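Local coordinates for protein trehalose-6-phosphate phosphatase (Candida albicans, PDB 5DXI) that is a trehalose-phosphatase domain of the HAD superfamily, holding a magnesium ion and a beryllium trifluoride ion at its active site, at residues A[248-251]-A[252-256]. Numbering follows the deposited sequence.
Sequences NKKW and KGDNR
Arg256 brings its guanidinium over one face of the Trp251 indole in a cation-pi contact, CZ lying 4.5 Å from the centroid of the six-membered ring and close to its normal. The group does not lie flat on the ring: the two planes stand 77° apart, so the NH1 corner points down at the indole, with Arg256 NH1 3.2 Å from Trp251 CE3, offset toward the rim. From CG to NE the arginine chain is extended and runs alongside the tryptophan, both side chains pointing the same way; with CG of Arg256 anti to its own N (chi1 -173°), that length sets NH1 over the CE3 side of the six-membered ring. A weak hydrogen bond from Arg256 N to Trp251 O at 3.4 Å ties the backbones of the same two residues.

A second pairing closes the last turn on its exposed flank. Lys250, its chain bent at chi2 and chi4, swings NZ back to Asp254 OD2 at 3.1 Å, a salt bridge whose hydrogen bond is weak. Asp254 is the first residue past the helical stretch, yet its N still reaches Lys250 O at 3.0 Å, nearly straight at 175°. One and two residues earlier, Gly253 N bonds Lys249 O and Lys252 N bonds Asn248 O, while the aliphatic start of the Lys252 side chain passes beside those two carbonyls.

All this finishes helix 235-253, the helix of the beta-alpha-beta unit formed with strands 227-232 and 266-271. Trp251 also packs on Leu224 and Val266, Arg256 touches Ile221, and the Arg256 backbone O accepts a hydrogen bond from Tyr264 OH just before strand 266-271.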
ATOM      1  N   ASN A 248       7.832  13.764  -7.266  1.00 34.89           N
ATOM      2  CA  ASN A 248       7.379  14.541  -8.410  1.00 37.76           C
ATOM      3  C   ASN A 248       7.773  15.998  -8.261  1.00 41.42           C
ATOM      4  O   ASN A 248       8.278  16.612  -9.203  1.00 42.52           O
ATOM      5  CB  ASN A 248       5.861  14.445  -8.554  1.00 35.78           C
ATOM      6  CG  ASN A 248       5.365  14.943  -9.897  1.00 37.15           C
ATOM      7  OD1 ASN A 248       5.493  14.259 -10.907  1.00 38.74           O
ATOM      8  ND2 ASN A 248       4.798  16.145  -9.913  1.00 39.39           N
ATOM      9  N   LYS A 249       7.591  16.530  -7.056  1.00 39.72           N
ATOM     10  CA  LYS A 249       7.905  17.928  -6.804  1.00 42.68           C
ATOM     11  C   LYS A 249       9.424  18.139  -6.829  1.00 44.95           C
ATOM     12  O   LYS A 249       9.905  19.182  -7.270  1.00 48.50           O
ATOM     13  CB  LYS A 249       7.325  18.393  -5.469  1.00 42.77           C
ATOM     14  CG  LYS A 249       7.621  19.846  -5.185  1.00 47.98           C
ATOM     15  CD  LYS A 249       7.044  20.327  -3.869  1.00 54.05           C
ATOM     16  CE  LYS A 249       7.319  21.823  -3.698  1.00 61.25           C
ATOM     17  NZ  LYS A 249       6.652  22.408  -2.505  1.00 60.14           N
ATOM     18  N   LYS A 250      10.170  17.134  -6.379  1.00 44.74           N
ATOM     19  CA  LYS A 250      11.630  17.181  -6.405  1.00 45.93           C
ATOM     20  C   LYS A 250      12.074  17.253  -7.865  1.00 50.41           C
ATOM     21  O   LYS A 250      12.940  18.062  -8.229  1.00 51.04           O
ATOM     22  CB  LYS A 250      12.226  15.951  -5.706  1.00 44.20           C
ATOM     23  CG  LYS A 250      13.735  15.789  -5.822  1.00 51.05           C
ATOM     24  CD  LYS A 250      14.415  16.828  -4.943  1.00 59.17           C
ATOM     25  CE  LYS A 250      15.895  16.548  -4.734  1.00 68.54           C
ATOM     26  NZ  LYS A 250      16.700  16.665  -5.980  1.00 66.60           N
ATOM     27  N   TRP A 251      11.468  16.414  -8.703  1.00 43.06           N
ATOM     28  CA  TRP A 251      11.755  16.439 -10.133  1.00 44.00           C
ATOM     29  C   TRP A 251      11.391  17.770 -10.817  1.00 50.46           C
ATOM     30  O   TRP A 251      12.086  18.181 -11.746  1.00 52.26           O
ATOM     31  CB  TRP A 251      11.039  15.289 -10.827  1.00 40.15           C
ATOM     32  CG  TRP A 251      11.673  13.952 -10.566  1.00 42.41           C
ATOM     33  CD1 TRP A 251      12.936  13.716 -10.098  1.00 43.62           C
ATOM     34  CD2 TRP A 251      11.070  12.665 -10.754  1.00 40.44           C
ATOM     35  NE1 TRP A 251      13.151  12.360  -9.983  1.00 42.41           N
ATOM     36  CE2 TRP A 251      12.021  11.697 -10.382  1.00 40.58           C
ATOM     37  CE3 TRP A 251       9.811  12.240 -11.192  1.00 40.65           C
ATOM     38  CZ2 TRP A 251      11.755  10.326 -10.437  1.00 40.08           C
ATOM     39  CZ3 TRP A 251       9.553  10.892 -11.258  1.00 37.15           C
ATOM     40  CH2 TRP A 251      10.520   9.945 -10.879  1.00 42.87           C
ATOM     41  N   LYS A 252      10.311  18.434 -10.395  1.00 46.81           N
ATOM     42  CA  LYS A 252       9.956  19.734 -10.997  1.00 53.12           C
ATOM     43  C   LYS A 252      10.679  20.905 -10.309  1.00 56.96           C
ATOM     44  O   LYS A 252      10.810  21.978 -10.898  1.00 60.00           O
ATOM     45  CB  LYS A 252       8.441  19.974 -11.014  1.00 48.53           C
ATOM     46  CG  LYS A 252       7.735  19.789  -9.706  1.00 52.20           C
ATOM     47  CD  LYS A 252       6.216  19.744  -9.898  1.00 54.59           C
ATOM     48  CE  LYS A 252       5.649  21.082 -10.360  1.00 58.99           C
ATOM     49  NZ  LYS A 252       4.175  21.002 -10.600  1.00 59.21           N
ATOM     50  N   GLY A 253      11.157  20.700  -9.081  1.00 56.33           N
ATOM     51  CA  GLY A 253      11.995  21.692  -8.423  1.00 58.43           C
ATOM     52  C   GLY A 253      13.282  21.772  -9.219  1.00 63.60           C
ATOM     53  O   GLY A 253      13.772  22.852  -9.557  1.00 69.12           O
ATOM     54  N   ASP A 254      13.828  20.601  -9.519  1.00 60.97           N
ATOM     55  CA  ASP A 254      14.880  20.479 -10.509  1.00 62.42           C
ATOM     56  C   ASP A 254      14.155  20.680 -11.832  1.00 62.14           C
ATOM     57  O   ASP A 254      12.937  20.630 -11.875  1.00 63.71           O
ATOM     58  CB  ASP A 254      15.564  19.113 -10.426  1.00 59.19           C
ATOM     59  CG  ASP A 254      16.073  18.801  -9.032  1.00 63.70           C
ATOM     60  OD1 ASP A 254      15.801  19.601  -8.111  1.00 66.39           O
ATOM     61  OD2 ASP A 254      16.724  17.750  -8.849  1.00 63.03           O
ATOM     62  N   ASN A 255      14.853  20.958 -12.915  1.00 64.50           N
ATOM     63  CA  ASN A 255      14.099  21.282 -14.116  1.00 65.02           C
ATOM     64  C   ASN A 255      14.219  20.137 -15.083  1.00 60.47           C
ATOM     65  O   ASN A 255      14.664  20.292 -16.216  1.00 63.33           O
ATOM     66  CB  ASN A 255      14.564  22.602 -14.721  1.00 65.98           C
ATOM     67  CG  ASN A 255      13.891  23.788 -14.070  1.00 68.75           C
ATOM     68  OD1 ASN A 255      12.780  24.167 -14.444  1.00 70.57           O
ATOM     69  ND2 ASN A 255      14.546  24.364 -13.068  1.00 71.51           N
ATOM     70  N   ARG A 256      13.785  18.979 -14.611  1.00 57.78           N
ATOM     71  CA  ARG A 256      13.830  17.777 -15.408  1.00 55.24           C
ATOM     72  C   ARG A 256      12.862  17.910 -16.576  1.00 52.05           C
ATOM     73  O   ARG A 256      11.750  18.409 -16.413  1.00 49.69           O
ATOM     74  CB  ARG A 256      13.478  16.565 -14.551  1.00 52.67           C
ATOM     75  CG  ARG A 256      13.663  15.259 -15.251  1.00 52.72           C
ATOM     76  CD  ARG A 256      12.996  14.141 -14.500  1.00 50.74           C
ATOM     77  NE  ARG A 256      12.871  12.967 -15.354  1.00 54.22           N
ATOM     78  CZ  ARG A 256      12.077  11.939 -15.090  1.00 48.49           C
ATOM     79  NH1 ARG A 256      11.325  11.960 -13.997  1.00 47.23           N
ATOM     80  NH2 ARG A 256      12.031  10.902 -15.920  1.00 50.30           N
TER